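PDB 6A41: dehalogenase from Rhodospirillaceae, which probably catalyses a dehalogenation reaction, using a Rossmann-type fold related to that of the enoyl-(acyl carrier protein) reductases. Local coordinates for residues P37-P42 with H46-Q51. Numbering follows the deposited sequence.
Sequences PSFDTP and HKYESQ
His46 N donates to Pro42 O at 2.9 Å in a nearly straight bond, the i to i+4 bond of the first turn of helix 42-51, which joins the helix start to the body that follows. The same carbonyl oxygen also meets a side chain: it sits over the centre of the His46 imidazole, 3.1 Å above the ring plane. The ring is placed there by chi1 of -60°, which keeps CG beside the backbone N and so folds the imidazole back along the helix toward the preceding turn. At its outer end CE1 reaches the Pro42 ring, 3.9 Å from CB, in an exposed contact at the surface.

The buried half of the example is aromatic. Phe39, in the turn before the helix, points the end of its ring at the root of Tyr48, with Phe39 CZ 3.7 Å from Tyr48 CB and equally close to Tyr48 CG. The two rings meet at a slant, centroids 5.4 Å apart and planes at 44°. With CG anti to the backbone N (chi1 174°), the phenol runs on past Phe39, and its hydroxyl bonds to Thr22 on helix 18-27.

The whole illustrates a strand-to-helix connection in a Rossmann-type parallel sheet: the loop leaves strand 31-34, and Phe39 and Tyr48 pack together against Ala34 of that strand, the loop residue Val13, and Ala57 of strand 56-57, joining the loop before helix 42-51 and the later turns of that helix to the sheet.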
# COMPACT_ATOMS: atom_id res chain seq x y z
N PRO A 37 2.50 -17.14 -29.66
CA PRO A 37 3.45 -18.11 -30.20
C PRO A 37 2.88 -19.08 -31.17
O PRO A 37 3.61 -19.63 -31.94
CB PRO A 37 3.89 -18.93 -28.97
CG PRO A 37 3.66 -17.99 -27.89
CD PRO A 37 2.45 -17.20 -28.20
N SER A 38 1.60 -19.33 -31.15
CA SER A 38 1.00 -20.24 -32.11
C SER A 38 0.73 -19.64 -33.47
O SER A 38 0.53 -20.37 -34.39
CB SER A 38 -0.28 -20.82 -31.59
OG SER A 38 -1.36 -19.93 -31.54
N PHE A 39 0.76 -18.32 -33.58
CA PHE A 39 0.42 -17.62 -34.78
C PHE A 39 1.46 -17.70 -35.95
O PHE A 39 1.21 -17.11 -37.00
CB PHE A 39 0.03 -16.16 -34.50
CG PHE A 39 -1.26 -15.99 -33.74
CD1 PHE A 39 -2.10 -17.05 -33.44
CD2 PHE A 39 -1.64 -14.76 -33.32
CE1 PHE A 39 -3.28 -16.88 -32.80
CE2 PHE A 39 -2.81 -14.61 -32.61
CZ PHE A 39 -3.65 -15.64 -32.40
N ASP A 40 2.58 -18.39 -35.81
CA ASP A 40 3.34 -18.83 -37.01
C ASP A 40 2.56 -19.85 -37.82
O ASP A 40 2.89 -20.08 -38.98
CB ASP A 40 4.78 -19.28 -36.70
CG ASP A 40 4.87 -20.38 -35.69
OD1 ASP A 40 3.82 -20.84 -35.11
OD2 ASP A 40 6.06 -20.73 -35.43
N THR A 41 1.51 -20.42 -37.24
CA THR A 41 0.69 -21.38 -37.93
C THR A 41 -0.61 -20.77 -38.50
O THR A 41 -1.41 -20.27 -37.76
CB THR A 41 0.37 -22.49 -37.02
OG1 THR A 41 1.61 -22.98 -36.51
CG2 THR A 41 -0.41 -23.54 -37.65
N PRO A 42 -0.83 -20.88 -39.84
CA PRO A 42 -2.03 -20.34 -40.47
C PRO A 42 -3.30 -20.81 -39.80
O PRO A 42 -4.17 -19.98 -39.56
CB PRO A 42 -1.93 -20.77 -41.95
CG PRO A 42 -0.47 -20.91 -42.14
CD PRO A 42 0.06 -21.48 -40.85
N HIS A 46 -6.21 -18.36 -38.33
CA HIS A 46 -7.56 -18.46 -38.87
C HIS A 46 -8.63 -18.70 -37.79
O HIS A 46 -9.68 -18.12 -37.83
CB HIS A 46 -7.68 -19.52 -39.98
CG HIS A 46 -6.78 -19.24 -41.18
ND1 HIS A 46 -6.37 -20.23 -42.09
CD2 HIS A 46 -6.12 -18.09 -41.55
CE1 HIS A 46 -5.56 -19.69 -42.99
NE2 HIS A 46 -5.35 -18.41 -42.66
N LYS A 47 -8.37 -19.56 -36.88
CA LYS A 47 -9.25 -19.82 -35.75
C LYS A 47 -9.44 -18.56 -34.87
O LYS A 47 -10.59 -18.19 -34.48
CB LYS A 47 -8.58 -20.93 -34.96
CG LYS A 47 -9.26 -21.48 -33.77
CD LYS A 47 -8.39 -22.63 -33.21
CE LYS A 47 -9.27 -23.80 -32.83
NZ LYS A 47 -10.29 -23.22 -31.92
N TYR A 48 -8.35 -17.83 -34.58
CA TYR A 48 -8.51 -16.57 -33.77
C TYR A 48 -9.40 -15.54 -34.52
O TYR A 48 -10.30 -14.90 -34.02
CB TYR A 48 -7.15 -15.99 -33.43
CG TYR A 48 -7.17 -14.65 -32.73
CD1 TYR A 48 -7.57 -14.54 -31.40
CD2 TYR A 48 -6.83 -13.53 -33.42
CE1 TYR A 48 -7.62 -13.32 -30.75
CE2 TYR A 48 -6.87 -12.32 -32.79
CZ TYR A 48 -7.31 -12.20 -31.44
OH TYR A 48 -7.20 -10.89 -30.83
N GLU A 49 -9.07 -15.32 -35.78
CA GLU A 49 -9.71 -14.36 -36.59
C GLU A 49 -11.18 -14.75 -36.87
O GLU A 49 -12.05 -13.85 -36.93
CB GLU A 49 -8.95 -14.08 -37.88
CG GLU A 49 -7.59 -13.40 -37.63
CD GLU A 49 -6.84 -12.97 -38.89
OE1 GLU A 49 -7.33 -13.34 -40.00
OE2 GLU A 49 -5.81 -12.27 -38.80
N SER A 50 -11.49 -16.01 -36.95
CA SER A 50 -12.86 -16.38 -37.17
C SER A 50 -13.68 -16.23 -35.86
O SER A 50 -14.87 -15.90 -35.88
CB SER A 50 -12.91 -17.76 -37.81
OG SER A 50 -12.91 -18.67 -36.78
N GLN A 51 -13.07 -16.46 -34.71
CA GLN A 51 -13.71 -16.23 -33.40
C GLN A 51 -13.88 -14.74 -33.09
O GLN A 51 -14.91 -14.37 -32.50
CB GLN A 51 -12.85 -16.90 -32.36
CG GLN A 51 -13.31 -17.04 -30.95
CD GLN A 51 -12.28 -17.98 -30.21
OE1 GLN A 51 -11.18 -18.55 -30.78
NE2 GLN A 51 -12.61 -18.19 -28.99